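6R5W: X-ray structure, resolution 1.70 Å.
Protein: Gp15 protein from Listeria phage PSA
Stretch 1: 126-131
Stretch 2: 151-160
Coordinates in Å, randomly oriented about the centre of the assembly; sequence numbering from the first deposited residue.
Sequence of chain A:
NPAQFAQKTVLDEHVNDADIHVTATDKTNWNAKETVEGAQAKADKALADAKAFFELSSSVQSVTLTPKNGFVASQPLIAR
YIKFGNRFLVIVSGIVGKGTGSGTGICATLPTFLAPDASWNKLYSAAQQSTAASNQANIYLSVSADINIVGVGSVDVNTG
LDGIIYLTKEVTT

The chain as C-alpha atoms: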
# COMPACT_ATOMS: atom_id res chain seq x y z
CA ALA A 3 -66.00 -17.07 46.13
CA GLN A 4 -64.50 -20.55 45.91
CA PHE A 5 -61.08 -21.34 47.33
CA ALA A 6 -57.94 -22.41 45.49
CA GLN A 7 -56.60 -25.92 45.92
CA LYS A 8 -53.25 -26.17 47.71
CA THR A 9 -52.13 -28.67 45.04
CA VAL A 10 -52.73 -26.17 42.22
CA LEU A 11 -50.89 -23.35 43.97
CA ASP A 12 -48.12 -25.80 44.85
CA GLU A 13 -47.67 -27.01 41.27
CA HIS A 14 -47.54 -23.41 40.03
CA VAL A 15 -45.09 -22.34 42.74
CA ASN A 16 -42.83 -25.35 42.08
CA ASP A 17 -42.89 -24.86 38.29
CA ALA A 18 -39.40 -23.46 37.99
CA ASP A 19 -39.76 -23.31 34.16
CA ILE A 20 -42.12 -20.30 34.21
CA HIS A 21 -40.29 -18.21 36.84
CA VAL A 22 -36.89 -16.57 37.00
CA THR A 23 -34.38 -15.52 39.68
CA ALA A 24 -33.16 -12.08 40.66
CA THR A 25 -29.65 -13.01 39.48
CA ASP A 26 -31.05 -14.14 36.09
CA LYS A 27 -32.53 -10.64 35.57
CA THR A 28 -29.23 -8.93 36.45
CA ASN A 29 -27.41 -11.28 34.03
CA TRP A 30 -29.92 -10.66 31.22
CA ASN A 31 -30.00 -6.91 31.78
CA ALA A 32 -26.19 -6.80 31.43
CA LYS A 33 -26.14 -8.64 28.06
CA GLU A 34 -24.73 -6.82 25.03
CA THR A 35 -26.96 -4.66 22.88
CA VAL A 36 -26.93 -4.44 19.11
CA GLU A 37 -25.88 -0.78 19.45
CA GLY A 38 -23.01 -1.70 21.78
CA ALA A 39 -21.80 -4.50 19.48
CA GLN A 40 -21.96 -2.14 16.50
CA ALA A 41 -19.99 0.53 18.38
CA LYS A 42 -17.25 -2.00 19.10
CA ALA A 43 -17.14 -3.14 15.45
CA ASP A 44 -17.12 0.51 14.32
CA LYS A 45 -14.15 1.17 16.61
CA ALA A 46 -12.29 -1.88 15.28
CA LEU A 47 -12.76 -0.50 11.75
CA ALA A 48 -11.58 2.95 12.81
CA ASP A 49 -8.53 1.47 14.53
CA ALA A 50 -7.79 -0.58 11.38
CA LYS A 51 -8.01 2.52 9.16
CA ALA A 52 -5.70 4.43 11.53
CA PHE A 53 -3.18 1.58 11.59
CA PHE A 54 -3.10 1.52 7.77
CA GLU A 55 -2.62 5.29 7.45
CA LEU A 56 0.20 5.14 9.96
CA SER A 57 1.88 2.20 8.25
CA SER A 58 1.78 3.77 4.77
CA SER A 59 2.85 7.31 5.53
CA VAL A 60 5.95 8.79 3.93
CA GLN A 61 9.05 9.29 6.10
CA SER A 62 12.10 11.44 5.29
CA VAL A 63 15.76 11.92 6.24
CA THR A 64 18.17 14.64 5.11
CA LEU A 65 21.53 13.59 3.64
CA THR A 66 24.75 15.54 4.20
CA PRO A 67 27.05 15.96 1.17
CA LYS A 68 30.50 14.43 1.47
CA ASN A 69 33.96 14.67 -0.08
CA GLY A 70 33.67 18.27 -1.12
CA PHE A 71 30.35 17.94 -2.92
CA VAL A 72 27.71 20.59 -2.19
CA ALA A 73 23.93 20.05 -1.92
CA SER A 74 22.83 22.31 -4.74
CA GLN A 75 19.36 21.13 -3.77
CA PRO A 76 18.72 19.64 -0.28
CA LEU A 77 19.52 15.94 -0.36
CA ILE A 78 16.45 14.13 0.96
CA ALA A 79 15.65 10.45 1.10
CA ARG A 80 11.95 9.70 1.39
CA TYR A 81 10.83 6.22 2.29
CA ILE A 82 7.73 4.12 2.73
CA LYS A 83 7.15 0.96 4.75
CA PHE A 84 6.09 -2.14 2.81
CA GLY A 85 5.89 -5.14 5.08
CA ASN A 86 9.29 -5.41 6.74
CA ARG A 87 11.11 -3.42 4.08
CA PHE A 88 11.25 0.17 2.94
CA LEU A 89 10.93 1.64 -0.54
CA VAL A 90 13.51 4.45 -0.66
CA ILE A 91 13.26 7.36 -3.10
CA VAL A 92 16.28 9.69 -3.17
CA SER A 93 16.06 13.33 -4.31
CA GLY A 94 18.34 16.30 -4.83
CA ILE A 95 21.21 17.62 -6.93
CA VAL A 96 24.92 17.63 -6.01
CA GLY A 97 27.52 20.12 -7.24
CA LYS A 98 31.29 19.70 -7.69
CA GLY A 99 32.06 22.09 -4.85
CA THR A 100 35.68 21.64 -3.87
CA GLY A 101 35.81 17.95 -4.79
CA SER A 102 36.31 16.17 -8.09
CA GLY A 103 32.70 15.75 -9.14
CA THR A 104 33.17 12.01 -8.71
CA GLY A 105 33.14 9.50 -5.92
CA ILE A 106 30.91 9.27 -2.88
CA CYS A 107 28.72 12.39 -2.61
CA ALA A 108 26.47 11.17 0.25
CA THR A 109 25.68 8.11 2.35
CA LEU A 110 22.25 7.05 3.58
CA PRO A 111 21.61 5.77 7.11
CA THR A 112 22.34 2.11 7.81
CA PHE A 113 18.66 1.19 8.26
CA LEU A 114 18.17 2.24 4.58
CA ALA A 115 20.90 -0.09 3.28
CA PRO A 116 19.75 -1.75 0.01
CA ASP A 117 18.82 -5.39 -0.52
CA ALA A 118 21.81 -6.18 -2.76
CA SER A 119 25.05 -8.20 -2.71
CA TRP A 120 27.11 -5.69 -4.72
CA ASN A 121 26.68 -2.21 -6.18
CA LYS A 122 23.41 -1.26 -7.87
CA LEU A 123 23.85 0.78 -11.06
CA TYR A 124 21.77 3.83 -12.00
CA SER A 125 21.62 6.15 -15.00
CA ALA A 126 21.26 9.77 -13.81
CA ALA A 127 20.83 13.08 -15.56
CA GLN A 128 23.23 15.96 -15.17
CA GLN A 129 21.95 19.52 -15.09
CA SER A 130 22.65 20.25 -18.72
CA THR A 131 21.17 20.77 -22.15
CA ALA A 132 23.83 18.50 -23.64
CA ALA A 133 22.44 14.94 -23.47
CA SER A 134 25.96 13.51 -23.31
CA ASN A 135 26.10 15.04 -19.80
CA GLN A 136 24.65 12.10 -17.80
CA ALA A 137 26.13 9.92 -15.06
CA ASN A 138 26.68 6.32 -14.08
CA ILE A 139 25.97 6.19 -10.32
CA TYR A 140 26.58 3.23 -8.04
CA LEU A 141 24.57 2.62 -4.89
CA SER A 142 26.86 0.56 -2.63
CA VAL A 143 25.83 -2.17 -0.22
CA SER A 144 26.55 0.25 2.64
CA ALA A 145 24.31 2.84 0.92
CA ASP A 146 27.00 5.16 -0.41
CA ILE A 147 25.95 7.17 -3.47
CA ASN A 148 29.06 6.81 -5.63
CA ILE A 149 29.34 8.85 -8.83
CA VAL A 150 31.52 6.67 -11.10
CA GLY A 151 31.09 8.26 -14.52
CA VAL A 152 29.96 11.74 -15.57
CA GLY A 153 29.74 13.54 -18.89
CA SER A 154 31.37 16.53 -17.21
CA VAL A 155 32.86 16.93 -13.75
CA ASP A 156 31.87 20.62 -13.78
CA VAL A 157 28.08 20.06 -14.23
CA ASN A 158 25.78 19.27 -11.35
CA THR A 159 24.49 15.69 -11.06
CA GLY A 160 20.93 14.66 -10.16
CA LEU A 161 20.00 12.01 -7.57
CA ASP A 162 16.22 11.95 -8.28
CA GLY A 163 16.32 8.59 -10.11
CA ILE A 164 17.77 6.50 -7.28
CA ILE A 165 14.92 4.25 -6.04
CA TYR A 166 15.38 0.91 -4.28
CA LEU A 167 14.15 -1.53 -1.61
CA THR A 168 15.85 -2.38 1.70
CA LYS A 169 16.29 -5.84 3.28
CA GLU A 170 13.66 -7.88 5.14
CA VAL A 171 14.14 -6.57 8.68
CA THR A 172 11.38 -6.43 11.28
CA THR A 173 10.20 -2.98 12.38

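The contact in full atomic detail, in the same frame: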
# COMPACT_ATOMS: atom_id res chain seq x y z
N ALA A 126 21.75 8.52 -14.40
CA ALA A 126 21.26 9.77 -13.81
C ALA A 126 21.48 10.91 -14.81
O ALA A 126 22.45 10.93 -15.62
CB ALA A 126 21.97 10.11 -12.52
N ALA A 127 20.59 11.89 -14.77
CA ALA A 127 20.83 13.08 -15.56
C ALA A 127 21.80 14.02 -14.87
O ALA A 127 21.83 14.14 -13.65
CB ALA A 127 19.50 13.84 -15.84
N GLN A 128 22.56 14.77 -15.67
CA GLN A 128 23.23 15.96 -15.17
C GLN A 128 22.39 17.17 -15.58
O GLN A 128 21.52 17.11 -16.47
CB GLN A 128 24.67 16.08 -15.70
CG GLN A 128 25.55 14.95 -15.29
CD GLN A 128 27.08 15.30 -15.52
OE1 GLN A 128 27.58 15.16 -16.65
NE2 GLN A 128 27.71 15.78 -14.50
N GLN A 129 22.68 18.27 -14.92
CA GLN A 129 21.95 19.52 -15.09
C GLN A 129 22.43 20.28 -16.31
O GLN A 129 23.11 21.30 -16.22
CB GLN A 129 22.11 20.29 -13.81
CG GLN A 129 21.27 21.63 -13.75
CD GLN A 129 21.45 22.38 -12.48
OE1 GLN A 129 21.58 21.84 -11.40
NE2 GLN A 129 21.59 23.71 -12.62
N SER A 130 22.07 19.76 -17.49
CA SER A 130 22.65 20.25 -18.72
C SER A 130 21.78 20.00 -19.93
O SER A 130 21.10 18.97 -20.04
CB SER A 130 24.05 19.61 -18.95
OG SER A 130 24.54 19.86 -20.28
N THR A 131 21.85 20.93 -20.88
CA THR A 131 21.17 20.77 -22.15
C THR A 131 21.88 19.86 -23.10
O THR A 131 21.30 19.52 -24.13
CB THR A 131 20.95 22.16 -22.83
OG1 THR A 131 22.21 22.77 -23.07
CG2 THR A 131 20.13 23.03 -21.91
N GLY A 151 30.82 7.66 -13.22
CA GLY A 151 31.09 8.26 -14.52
C GLY A 151 30.20 9.45 -14.72
O GLY A 151 29.04 9.39 -14.31
N VAL A 152 30.75 10.53 -15.29
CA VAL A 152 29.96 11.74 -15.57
C VAL A 152 30.38 12.27 -16.94
O VAL A 152 31.54 12.18 -17.37
CB VAL A 152 30.10 12.85 -14.51
CG1 VAL A 152 29.52 12.48 -13.19
CG2 VAL A 152 31.62 13.29 -14.32
N GLY A 153 29.42 12.89 -17.63
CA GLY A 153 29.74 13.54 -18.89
C GLY A 153 30.70 14.69 -18.67
O GLY A 153 31.59 14.94 -19.50
N SER A 154 30.51 15.41 -17.58
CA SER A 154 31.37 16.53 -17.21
C SER A 154 31.46 16.70 -15.71
O SER A 154 30.42 16.83 -15.02
CB SER A 154 30.86 17.86 -17.85
OG SER A 154 31.49 18.95 -17.17
N VAL A 155 32.70 16.76 -15.18
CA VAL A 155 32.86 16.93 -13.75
C VAL A 155 32.41 18.30 -13.25
O VAL A 155 32.27 18.49 -12.04
CB VAL A 155 34.30 16.69 -13.28
CG1 VAL A 155 34.75 15.28 -13.71
CG2 VAL A 155 35.22 17.76 -13.85
N ASP A 156 32.23 19.25 -14.16
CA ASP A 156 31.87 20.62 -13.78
C ASP A 156 30.37 20.90 -13.85
O ASP A 156 29.96 22.04 -13.62
CB ASP A 156 32.57 21.61 -14.70
CG ASP A 156 34.07 21.51 -14.59
OD1 ASP A 156 34.54 21.46 -13.46
OD2 ASP A 156 34.73 21.43 -15.64
N VAL A 157 29.55 19.91 -14.11
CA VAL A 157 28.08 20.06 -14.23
C VAL A 157 27.44 19.32 -13.07
O VAL A 157 27.95 18.27 -12.64
CB VAL A 157 27.59 19.53 -15.58
CG1 VAL A 157 26.06 19.54 -15.70
CG2 VAL A 157 28.20 20.39 -16.71
N ASN A 158 26.38 19.89 -12.51
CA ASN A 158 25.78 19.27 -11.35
C ASN A 158 25.15 17.93 -11.78
O ASN A 158 24.81 17.72 -12.95
CB ASN A 158 24.67 20.15 -10.73
CG ASN A 158 25.18 21.49 -10.18
OD1 ASN A 158 26.37 21.69 -10.02
ND2 ASN A 158 24.24 22.39 -9.85
N THR A 159 24.99 17.04 -10.81
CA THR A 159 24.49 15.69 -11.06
C THR A 159 23.23 15.41 -10.22
O THR A 159 23.21 15.61 -8.99
CB THR A 159 25.59 14.66 -10.76
OG1 THR A 159 26.65 14.86 -11.71
CG2 THR A 159 25.09 13.27 -10.98
N GLY A 160 22.17 14.93 -10.88
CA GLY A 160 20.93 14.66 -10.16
C GLY A 160 20.88 13.31 -9.47
O GLY A 160 21.45 12.33 -9.95

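This contact is a short backbone bridge between two segments of one chain, extended by a buried glutamine whose carboxamide binds the loop ahead of its bridge partner. It illustrates a general principle: where regular pairing is brief, an amide side chain can continue it by imitating the peptide group.

The bridge centres on Q128 and T159, whose CA atoms lie 4.3 Å apart. Two backbone hydrogen bonds flank this pair: G160 N donates to A127 O at 2.9 Å, and Q129 N donates to N158 O at 3.0 Å. Both are nearly straight, with N-H...O angles of 163° and 166°. G160, having no side chain, meets the first stretch with its backbone alone. Nearby, A126 CB packs 3.4 Å from G160 O.

Q128 accounts for much of the remaining contact. Its CA-to-CB bond points sideways, yet the m, t conformation of chi1 and chi2 carries the carboxamide into the loop. There Q128 OE1 accepts from S154 N at 3.1 Å, while Q128 NE2 donates to S154 O at 3.0 Å and to T159 OG1 at 3.1 Å. One amide thus reads both the backbone donor and the backbone acceptor of S154, and ties that residue to the bridge. S154 also opens a type I turn ending at V157, closed by a weak hydrogen bond from V157 N to S154 O at 3.3 Å; within it, D156 N donates to S154 OG at 3.1 Å.

Beyond the bridge, a second amide pair adds to the backbone link, with N158 ND2 donating to Q129 OE1 at 3.1 Å. V157, pointing toward the first stretch, supplies apolar packing: V157 CG1 lies 3.7 Å from Q128 CB and 3.8 Å from S130 CB.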